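Local coordinates for protein Thiosulfate:glutathione sulfurtransferase (Homo sapiens, PDB 6BEV) that catalyses sulfur transfer from thiosulfate to glutathione, producing S-sulfanylglutathione, a central intermediate in hydrogen sulfide metabolism, at residues P25-P30 with G119-A124; L43-S48 with V96-M101; S70-E75 with E86-E91. All coordinates share one frame; numbering follows the deposited sequence. Where two conformers were deposited one is given.

Interaction 1: residues P25-P30 with G119-A124; sequences PTVSLP and GARNYA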
loop_
_atom_site.group_PDB
_atom_site.type_symbol
_atom_site.label_atom_id
_atom_site.label_comp_id
_atom_site.label_asym_id
_atom_site.label_seq_id
_atom_site.Cartn_x
_atom_site.Cartn_y
_atom_site.Cartn_z
ATOM N N PRO A 25 -11.947 1.746 5.703
ATOM C CA PRO A 25 -11.208 2.262 4.540
ATOM C C PRO A 25 -9.985 3.064 4.882
ATOM O O PRO A 25 -9.114 3.174 4.016
ATOM C CB PRO A 25 -12.240 3.131 3.806
ATOM C CG PRO A 25 -13.540 2.652 4.276
ATOM C CD PRO A 25 -13.337 2.238 5.702
ATOM N N THR A 26 -9.907 3.667 6.074
ATOM C CA THR A 26 -8.706 4.341 6.544
ATOM C C THR A 26 -8.090 3.550 7.692
ATOM O O THR A 26 -8.803 3.009 8.543
ATOM C CB THR A 26 -9.030 5.766 7.020
ATOM O OG1 THR A 26 -9.566 6.520 5.923
ATOM C CG2 THR A 26 -7.801 6.488 7.563
ATOM N N VAL A 27 -6.767 3.492 7.723
ATOM C CA VAL A 27 -6.025 2.978 8.876
ATOM C C VAL A 27 -5.233 4.123 9.503
ATOM O O VAL A 27 -4.614 4.929 8.798
ATOM C CB VAL A 27 -5.133 1.782 8.486
ATOM C CG1 VAL A 27 -4.048 2.175 7.501
ATOM C CG2 VAL A 27 -4.531 1.126 9.715
ATOM N N SER A 28 -5.292 4.217 10.828
ATOM C CA SER A 28 -4.519 5.195 11.579
ATOM C C SER A 28 -3.104 4.684 11.834
ATOM O O SER A 28 -2.827 3.483 11.785
ATOM C CB SER A 28 -5.180 5.453 12.933
ATOM O OG SER A 28 -5.026 4.319 13.765
ATOM N N LEU A 29 -2.208 5.618 12.153
ATOM C CA LEU A 29 -0.827 5.251 12.435
ATOM C C LEU A 29 -0.708 4.308 13.620
ATOM O O LEU A 29 0.058 3.338 13.525
ATOM C CB LEU A 29 0.039 6.500 12.604
ATOM C CG LEU A 29 1.524 6.241 12.869
ATOM C CD1 LEU A 29 2.156 5.447 11.749
ATOM C CD2 LEU A 29 2.245 7.567 13.037
ATOM N N PRO A 30 -1.388 4.519 14.749
ATOM C CA PRO A 30 -1.226 3.545 15.838
ATOM C C PRO A 30 -1.641 2.141 15.439
ATOM O O PRO A 30 -0.952 1.173 15.783
ATOM C CB PRO A 30 -2.078 4.137 16.969
ATOM C CG PRO A 30 -2.127 5.599 16.688
ATOM C CD PRO A 30 -2.148 5.705 15.188
ATOM N N GLY A 119 -9.733 -5.998 1.654
ATOM C CA GLY A 119 -8.771 -5.644 2.675
ATOM C C GLY A 119 -7.972 -4.395 2.401
ATOM O O GLY A 119 -7.105 -4.042 3.206
ATOM N N ALA A 120 -8.236 -3.706 1.294
ATOM C CA ALA A 120 -7.494 -2.496 0.972
ATOM C C ALA A 120 -7.882 -1.363 1.910
ATOM O O ALA A 120 -9.065 -1.102 2.137
ATOM C CB ALA A 120 -7.773 -2.097 -0.474
ATOM N N ARG A 121 -6.871 -0.684 2.443
ATOM C CA ARG A 121 -7.056 0.439 3.348
ATOM C C ARG A 121 -6.038 1.526 3.021
ATOM O O ARG A 121 -4.921 1.227 2.616
ATOM C CB ARG A 121 -6.850 0.001 4.821
ATOM C CG ARG A 121 -7.650 -1.255 5.196
ATOM C CD ARG A 121 -7.388 -1.733 6.606
ATOM N NE ARG A 121 -7.924 -0.788 7.569
ATOM C CZ ARG A 121 -7.669 -0.818 8.872
ATOM N NH1 ARG A 121 -6.870 -1.748 9.365
ATOM N NH2 ARG A 121 -8.188 0.104 9.669
ATOM N N ASN A 122 -6.412 2.791 3.258
ATOM C CA ASN A 122 -5.547 3.941 3.001
ATOM C C ASN A 122 -4.948 4.406 4.318
ATOM O O ASN A 122 -5.690 4.700 5.260
ATOM C CB ASN A 122 -6.366 5.086 2.397
ATOM C CG ASN A 122 -5.521 6.302 2.042
ATOM O OD1 ASN A 122 -4.344 6.197 1.670
ATOM N ND2 ASN A 122 -6.137 7.478 2.149
ATOM N N TYR A 123 -3.620 4.510 4.369
ATOM C CA TYR A 123 -2.974 5.189 5.489
ATOM C C TYR A 123 -3.023 6.695 5.186
ATOM O O TYR A 123 -2.117 7.276 4.587
ATOM C CB TYR A 123 -1.566 4.651 5.724
ATOM C CG TYR A 123 -0.788 5.486 6.715
ATOM C CD1 TYR A 123 -1.411 6.029 7.826
ATOM C CD2 TYR A 123 0.555 5.774 6.520
ATOM C CE1 TYR A 123 -0.717 6.842 8.711
ATOM C CE2 TYR A 123 1.254 6.570 7.402
ATOM C CZ TYR A 123 0.615 7.113 8.493
ATOM O OH TYR A 123 1.315 7.933 9.343
ATOM N N ALA A 124 -4.128 7.321 5.607
ATOM C CA ALA A 124 -4.413 8.705 5.221
ATOM C C ALA A 124 -3.378 9.689 5.753
ATOM O O ALA A 124 -3.078 10.688 5.087
ATOM C CB ALA A 124 -5.816 9.094 5.678
#
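Asn-122 is bound by its backbone to the residues flanking Thr-26: Asn-122 N donates to Pro-25 O at 2.8 Å, and Asn-122 O accepts from Val-27 N at 2.9 Å. The two bonds make a single beta bridge, reinforced where Thr-26 CA brings its hydrogen to Asn-122 O; beyond it the chains diverge. Val-27 sits over one face of the Arg-121 guanidinium, the two side chains crossing at about a right angle, with CB 3.6 Å above the plane and over its centre and CG2 beside Arg-121 NH1. A bend in the arginine chain (chi3 68°) turns the group across the valine, and from there Arg-121 NH2 gives a bent bond to Thr-26 O (3.2 Å, 144° at the hydrogen). The same guanidinium donates through NE to Ala-24 O and through NH1 to Glu-31 and His-94, which together fix its rotation. A leucine in its place would probably leave Thr-26 O, Ala-24 O and the Glu-31 carboxylate each without this donor and Val-27 without its flat cover. Tyr-123, centre of an inverse gamma turn, meets Val-27 O at its ring edge, 3.5 Å from CD1. Leu-29 packs obliquely against the hydroxyl end of Tyr-123, its CD1 3.6 Å from Tyr-123 OH, while that hydroxyl is hydrogen-bonded to Glu-129. Strand 120-122 is outermost in the parallel sheet, and residues 25-27 run along the side of it that strand 95-98 does not use. Arg-121 and Tyr-123 pack on helix 29-38, Leu-29 and Tyr-123 on Trp-130 of helix 126-133, and Asn-122 on helix 103-114.

Interaction 2: residues L43-S48 with V96-M101; sequences LFDVRS and VFFCQM
Phe-44 and Phe-97 pair in register on neighbouring central strands of the parallel sheet of the rhodanese fold. The backbones of 43-45 and 96-98 are joined by a ladder: Phe-44 N to Val-96 O (2.8 Å), Phe-98 N to Phe-44 O, and Val-46 N to Phe-98 O, the last nearly straight at 173°. Packing is close on both faces. On the side of helix 103-114 the rings of Phe-44 and Phe-97 are nearly parallel (19°) but slid apart, barely overlapping, with Phe-44 CB 3.5 Å from Phe-97 CD2; Val-46 CG1 fills in at the edge of the Phe-97 ring. On the side of helix 29-38, Leu-43 CD2 touches Val-96 CG1 and the Phe-98 ring. Phe-98 has its CG between the backbone N and carbonyl carbon (chi1 68°), which swings the ring across to the adjacent strand, where Asp-45 CA makes a CH-pi contact 3.9 Å from the ring centroid. Past Phe-98 the ladder stops and the contact thins toward the solvent side, where Arg-47 CG lies 3.7 Å from CB of Cys-99, the residue that carries the persulfide intermediate, and Arg-47 CD 3.5 Å from the backbone N of the partly exposed Gln-100, itself hydrogen-bonded through OE1 to Arg-104. Arg-47 is held side-on by Asp-45, which also bonds Thr-56 through OD2, while Arg-47 NH2 has a further acceptor in Gly-55 O. Arg-47 NH2 takes the syn lone pair of Asp-45 OD2 at 2.8 Å, while Asp-45 OD1 receives both Arg-47 NE and, closing an Asx turn, Arg-47 N.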
loop_
_atom_site.group_PDB
_atom_site.type_symbol
_atom_site.label_atom_id
_atom_site.label_comp_id
_atom_site.label_asym_id
_atom_site.label_seq_id
_atom_site.Cartn_x
_atom_site.Cartn_y
_atom_site.Cartn_z
ATOM N N LEU A 43 2.343 -3.275 3.093
ATOM C CA LEU A 43 2.404 -1.873 2.723
ATOM C C LEU A 43 2.679 -1.736 1.236
ATOM O O LEU A 43 3.575 -2.398 0.699
ATOM C CB LEU A 43 3.548 -1.180 3.469
ATOM C CG LEU A 43 3.324 -0.869 4.943
ATOM C CD1 LEU A 43 4.655 -0.588 5.639
ATOM C CD2 LEU A 43 2.396 0.306 5.067
ATOM N N PHE A 44 1.990 -0.790 0.606
ATOM C CA PHE A 44 2.172 -0.451 -0.806
ATOM C C PHE A 44 2.333 1.060 -0.921
ATOM O O PHE A 44 1.390 1.808 -0.643
ATOM C CB PHE A 44 0.980 -0.916 -1.638
ATOM C CG PHE A 44 0.722 -2.389 -1.538
ATOM C CD1 PHE A 44 1.322 -3.269 -2.413
ATOM C CD2 PHE A 44 -0.103 -2.902 -0.559
ATOM C CE1 PHE A 44 1.104 -4.637 -2.303
ATOM C CE2 PHE A 44 -0.311 -4.260 -0.437
ATOM C CZ PHE A 44 0.276 -5.124 -1.321
ATOM N N ASP A 45 3.523 1.491 -1.341
ATOM C CA ASP A 45 3.827 2.895 -1.614
ATOM C C ASP A 45 3.390 3.154 -3.051
ATOM O O ASP A 45 3.948 2.568 -3.985
ATOM C CB ASP A 45 5.333 3.111 -1.455
ATOM C CG ASP A 45 5.752 4.577 -1.552
ATOM O OD1 ASP A 45 5.061 5.384 -2.203
ATOM O OD2 ASP A 45 6.809 4.900 -0.978
ATOM N N VAL A 46 2.359 3.978 -3.230
ATOM C CA VAL A 46 1.793 4.208 -4.554
ATOM C C VAL A 46 2.310 5.492 -5.193
ATOM O O VAL A 46 1.750 5.954 -6.194
ATOM C CB VAL A 46 0.261 4.122 -4.554
ATOM C CG1 VAL A 46 -0.179 2.770 -4.025
ATOM C CG2 VAL A 46 -0.374 5.264 -3.777
ATOM N N ARG A 47 3.376 6.069 -4.645
ATOM C CA ARG A 47 4.044 7.180 -5.295
ATOM C C ARG A 47 4.849 6.681 -6.499
ATOM O O ARG A 47 4.935 5.486 -6.776
ATOM C CB ARG A 47 4.950 7.876 -4.292
ATOM C CG ARG A 47 4.184 8.459 -3.108
ATOM C CD ARG A 47 5.103 9.123 -2.118
ATOM N NE ARG A 47 6.018 8.140 -1.560
ATOM C CZ ARG A 47 7.208 8.410 -1.055
ATOM N NH1 ARG A 47 7.648 9.667 -0.970
ATOM N NH2 ARG A 47 7.942 7.409 -0.611
ATOM N N SER A 48 5.420 7.619 -7.248
ATOM C CA SER A 48 6.250 7.253 -8.384
ATOM C C SER A 48 7.501 6.511 -7.915
ATOM O O SER A 48 7.922 6.620 -6.757
ATOM C CB SER A 48 6.661 8.502 -9.168
ATOM O OG SER A 48 7.574 9.297 -8.430
ATOM N N VAL A 96 -2.357 -2.116 2.885
ATOM C CA VAL A 96 -2.321 -0.701 3.235
ATOM C C VAL A 96 -1.584 0.076 2.151
ATOM O O VAL A 96 -0.392 -0.145 1.909
ATOM C CB VAL A 96 -1.673 -0.491 4.610
ATOM C CG1 VAL A 96 -1.569 0.989 4.914
ATOM C CG2 VAL A 96 -2.472 -1.214 5.682
ATOM N N PHE A 97 -2.292 1.013 1.528
ATOM C CA PHE A 97 -1.756 1.868 0.478
ATOM C C PHE A 97 -1.470 3.251 1.044
ATOM O O PHE A 97 -2.188 3.734 1.932
ATOM C CB PHE A 97 -2.772 1.957 -0.676
ATOM C CG PHE A 97 -3.055 0.622 -1.300
ATOM C CD1 PHE A 97 -4.032 -0.224 -0.789
ATOM C CD2 PHE A 97 -2.300 0.180 -2.383
ATOM C CE1 PHE A 97 -4.237 -1.470 -1.350
ATOM C CE2 PHE A 97 -2.511 -1.064 -2.934
ATOM C CZ PHE A 97 -3.477 -1.879 -2.419
ATOM N N PHE A 98 -0.434 3.908 0.509
ATOM C CA PHE A 98 -0.141 5.264 0.957
ATOM C C PHE A 98 0.644 6.028 -0.102
ATOM O O PHE A 98 1.406 5.454 -0.880
ATOM C CB PHE A 98 0.652 5.264 2.281
ATOM C CG PHE A 98 2.053 4.729 2.155
ATOM C CD1 PHE A 98 3.149 5.565 1.936
ATOM C CD2 PHE A 98 2.285 3.371 2.245
ATOM C CE1 PHE A 98 4.428 5.027 1.791
ATOM C CE2 PHE A 98 3.569 2.839 2.105
ATOM C CZ PHE A 98 4.636 3.665 1.884
ATOM N N CYS A 99 0.521 7.357 -0.050
ATOM C CA CYS A 99 1.433 8.251 -0.764
ATOM C C CYS A 99 2.078 9.186 0.265
ATOM O O CYS A 99 2.224 8.789 1.422
ATOM C CB CYS A 99 0.727 8.989 -1.903
ATOM S SG CYS A 99 -0.578 10.102 -1.350
ATOM N N GLN A 100 2.498 10.403 -0.106
ATOM C CA GLN A 100 3.114 11.296 0.886
ATOM C C GLN A 100 2.107 12.194 1.598
ATOM O O GLN A 100 2.432 12.719 2.662
ATOM C CB GLN A 100 4.279 12.127 0.307
ATOM C CG GLN A 100 3.935 13.463 -0.376
ATOM C CD GLN A 100 3.283 13.299 -1.745
ATOM O OE1 GLN A 100 2.528 12.352 -2.007
ATOM N NE2 GLN A 100 3.583 14.228 -2.640
ATOM N N MET A 101 0.895 12.359 1.051
ATOM C CA MET A 101 -0.074 13.279 1.644
ATOM C C MET A 101 -1.523 12.805 1.589
ATOM O O MET A 101 -2.402 13.524 2.086
ATOM C CB MET A 101 0.082 14.703 1.060
ATOM C CG MET A 101 0.014 14.808 -0.454
ATOM S SD MET A 101 -1.635 14.592 -1.139
ATOM C CE MET A 101 -2.491 15.999 -0.446
#

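Interaction 3: residues S70-E75 with E86-E91; sequences SALQME and EKPKLE
Lys-87 plants its ammonium on the carbonyl end of helix 65-73, tying the connection between strands 61-62 and 95-98 of the rhodanese fold back onto its own first helix. Segment 86-91 is the loop between helix 76-83 and strand 95-98, placed at its start by a hydrogen bond from Arg-42 to Glu-86 O; its first residue to touch segment 70-75 is Lys-87. Every torsion of this side chain lies near 180°, from CG anti to the backbone N (chi1 -172°) outward, and this full extension carries NZ to two oxygens. Met-74 O, the carbonyl of the first residue to leave the helix, is met at 2.7 Å by Lys-87 NZ, with the donor tilted modestly from the carbonyl plane. Leu-72 O is 2.8 Å from the same Lys-87 NZ, but the donor stands well above that carbonyl plane, 60° out of it. The carbonyl-rich C-terminal end of the helix would probably favour the positive charge here. Next to NZ, Lys-87 CE also lies 3.6 Å from Ala-71 O, and the side chain rests on Phe-79 and Tyr-117 as well. After it, Pro-88 packs on Phe-79 of helix 76-83 and meets Leu-72, the two side chains crossing at about a right angle. The approach there is a single apolar touch, Leu-72 CD2 against Pro-88 CG at 4.1 Å.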
loop_
_atom_site.group_PDB
_atom_site.type_symbol
_atom_site.label_atom_id
_atom_site.label_comp_id
_atom_site.label_asym_id
_atom_site.label_seq_id
_atom_site.Cartn_x
_atom_site.Cartn_y
_atom_site.Cartn_z
ATOM N N SER A 70 -2.968 -2.410 -13.495
ATOM C CA SER A 70 -2.330 -3.502 -14.209
ATOM C C SER A 70 -1.710 -4.505 -13.248
ATOM O O SER A 70 -1.761 -5.714 -13.496
ATOM C CB SER A 70 -1.316 -2.965 -15.216
ATOM O OG SER A 70 -0.224 -2.358 -14.571
ATOM N N ALA A 71 -1.135 -4.033 -12.134
ATOM C CA ALA A 71 -0.568 -4.954 -11.148
ATOM C C ALA A 71 -1.630 -5.874 -10.555
ATOM O O ALA A 71 -1.374 -7.061 -10.319
ATOM C CB ALA A 71 0.125 -4.169 -10.029
ATOM N N LEU A 72 -2.801 -5.333 -10.237
ATOM C CA LEU A 72 -3.856 -6.151 -9.658
ATOM C C LEU A 72 -4.536 -7.032 -10.694
ATOM O O LEU A 72 -5.158 -8.028 -10.321
ATOM C CB LEU A 72 -4.873 -5.272 -8.925
ATOM C CG LEU A 72 -4.303 -4.499 -7.740
ATOM C CD1 LEU A 72 -5.378 -3.598 -7.140
ATOM C CD2 LEU A 72 -3.730 -5.427 -6.667
ATOM N N GLN A 73 -4.424 -6.700 -11.978
ATOM C CA GLN A 73 -5.028 -7.509 -13.032
ATOM C C GLN A 73 -4.095 -8.579 -13.565
ATOM O O GLN A 73 -4.577 -9.566 -14.140
ATOM C CB GLN A 73 -5.456 -6.619 -14.206
ATOM C CG GLN A 73 -6.547 -5.619 -13.888
ATOM C CD GLN A 73 -7.956 -6.183 -13.996
ATOM O OE1 GLN A 73 -8.178 -7.407 -14.036
ATOM N NE2 GLN A 73 -8.925 -5.291 -14.051
ATOM N N MET A 74 -2.784 -8.411 -13.442
ATOM C CA MET A 74 -1.875 -9.318 -14.123
ATOM C C MET A 74 -1.780 -10.647 -13.384
ATOM O O MET A 74 -2.116 -10.771 -12.205
ATOM C CB MET A 74 -0.494 -8.682 -14.312
ATOM C CG MET A 74 0.283 -8.428 -13.029
ATOM S SD MET A 74 1.961 -7.795 -13.273
ATOM C CE MET A 74 1.691 -6.108 -13.916
ATOM N N GLU A 75 -1.333 -11.667 -14.109
ATOM C CA GLU A 75 -1.231 -12.977 -13.501
ATOM C C GLU A 75 -0.196 -12.980 -12.371
ATOM O O GLU A 75 0.780 -12.213 -12.392
ATOM C CB GLU A 75 -0.875 -14.013 -14.558
ATOM C CG GLU A 75 -1.974 -14.184 -15.618
ATOM C CD GLU A 75 -3.304 -14.584 -15.009
ATOM O OE1 GLU A 75 -3.335 -15.603 -14.297
ATOM O OE2 GLU A 75 -4.309 -13.871 -15.218
ATOM N N GLU A 86 5.053 -11.392 -3.891
ATOM C CA GLU A 86 3.878 -12.183 -4.235
ATOM C C GLU A 86 2.652 -11.285 -4.405
ATOM O O GLU A 86 2.419 -10.363 -3.620
ATOM C CB GLU A 86 3.619 -13.225 -3.145
ATOM C CG GLU A 86 2.522 -14.229 -3.472
ATOM C CD GLU A 86 2.445 -15.369 -2.462
ATOM O OE1 GLU A 86 3.441 -16.111 -2.305
ATOM O OE2 GLU A 86 1.386 -15.528 -1.821
ATOM N N LYS A 87 1.859 -11.567 -5.427
ATOM C CA LYS A 87 0.649 -10.798 -5.673
ATOM C C LYS A 87 -0.308 -10.964 -4.495
ATOM O O LYS A 87 -0.517 -12.084 -4.027
ATOM C CB LYS A 87 -0.033 -11.288 -6.954
ATOM C CG LYS A 87 -1.202 -10.420 -7.397
ATOM C CD LYS A 87 -1.926 -10.958 -8.617
ATOM C CE LYS A 87 -3.021 -10.006 -9.024
ATOM N NZ LYS A 87 -3.858 -10.545 -10.121
ATOM N N PRO A 88 -0.916 -9.894 -3.998
ATOM C CA PRO A 88 -1.929 -10.054 -2.957
ATOM C C PRO A 88 -3.135 -10.817 -3.476
ATOM O O PRO A 88 -3.421 -10.850 -4.669
ATOM C CB PRO A 88 -2.312 -8.612 -2.615
ATOM C CG PRO A 88 -1.964 -7.823 -3.816
ATOM C CD PRO A 88 -0.761 -8.491 -4.408
ATOM N N LYS A 89 -3.878 -11.402 -2.544
ATOM C CA LYS A 89 -5.095 -12.150 -2.833
ATOM C C LYS A 89 -6.300 -11.345 -2.367
ATOM O O LYS A 89 -6.196 -10.518 -1.461
ATOM C CB LYS A 89 -5.063 -13.506 -2.125
ATOM C CG LYS A 89 -3.867 -14.365 -2.533
ATOM C CD LYS A 89 -3.756 -15.655 -1.728
ATOM C CE LYS A 89 -3.535 -15.404 -0.237
ATOM N NZ LYS A 89 -2.386 -14.485 0.101
ATOM N N LEU A 90 -7.449 -11.579 -3.018
ATOM C CA LEU A 90 -8.631 -10.771 -2.732
ATOM C C LEU A 90 -9.056 -10.901 -1.284
ATOM O O LEU A 90 -9.659 -9.976 -0.728
ATOM C CB LEU A 90 -9.799 -11.176 -3.628
ATOM C CG LEU A 90 -9.945 -10.390 -4.927
ATOM C CD1 LEU A 90 -8.803 -10.696 -5.864
ATOM C CD2 LEU A 90 -11.291 -10.699 -5.584
ATOM N N GLU A 91 -8.779 -12.042 -0.665
ATOM C CA GLU A 91 -9.149 -12.272 0.722
ATOM C C GLU A 91 -8.128 -11.721 1.714
ATOM O O GLU A 91 -8.289 -11.953 2.925
ATOM C CB GLU A 91 -9.351 -13.770 0.963
ATOM C CG GLU A 91 -8.089 -14.608 0.811
ATOM C CD GLU A 91 -7.914 -15.201 -0.592
ATOM O OE1 GLU A 91 -8.525 -14.692 -1.573
ATOM O OE2 GLU A 91 -7.152 -16.187 -0.710
#

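Interactions 1 and 2 reach the same parallel sheet, the first at its edge strand 120-122; their centres are about 11 Å apart, and backbone bonds between Phe-97 and both Arg-121 and Tyr-123 join them. Interaction 3 sits apart, its centre about 16 Å from interaction 2 and 19 Å from interaction 1, without touching either. Along the chain the three are enclosed in one another: interaction 1 spans from near the N-terminus to the last strand, interaction 2 lies within it, and interaction 3 within interaction 2, in the helical connection before strand 95-98. Interaction 2 reaches the active-site Cys-99 directly; interaction 1 lies beside it through Asn-122, about 6 Å between side chains.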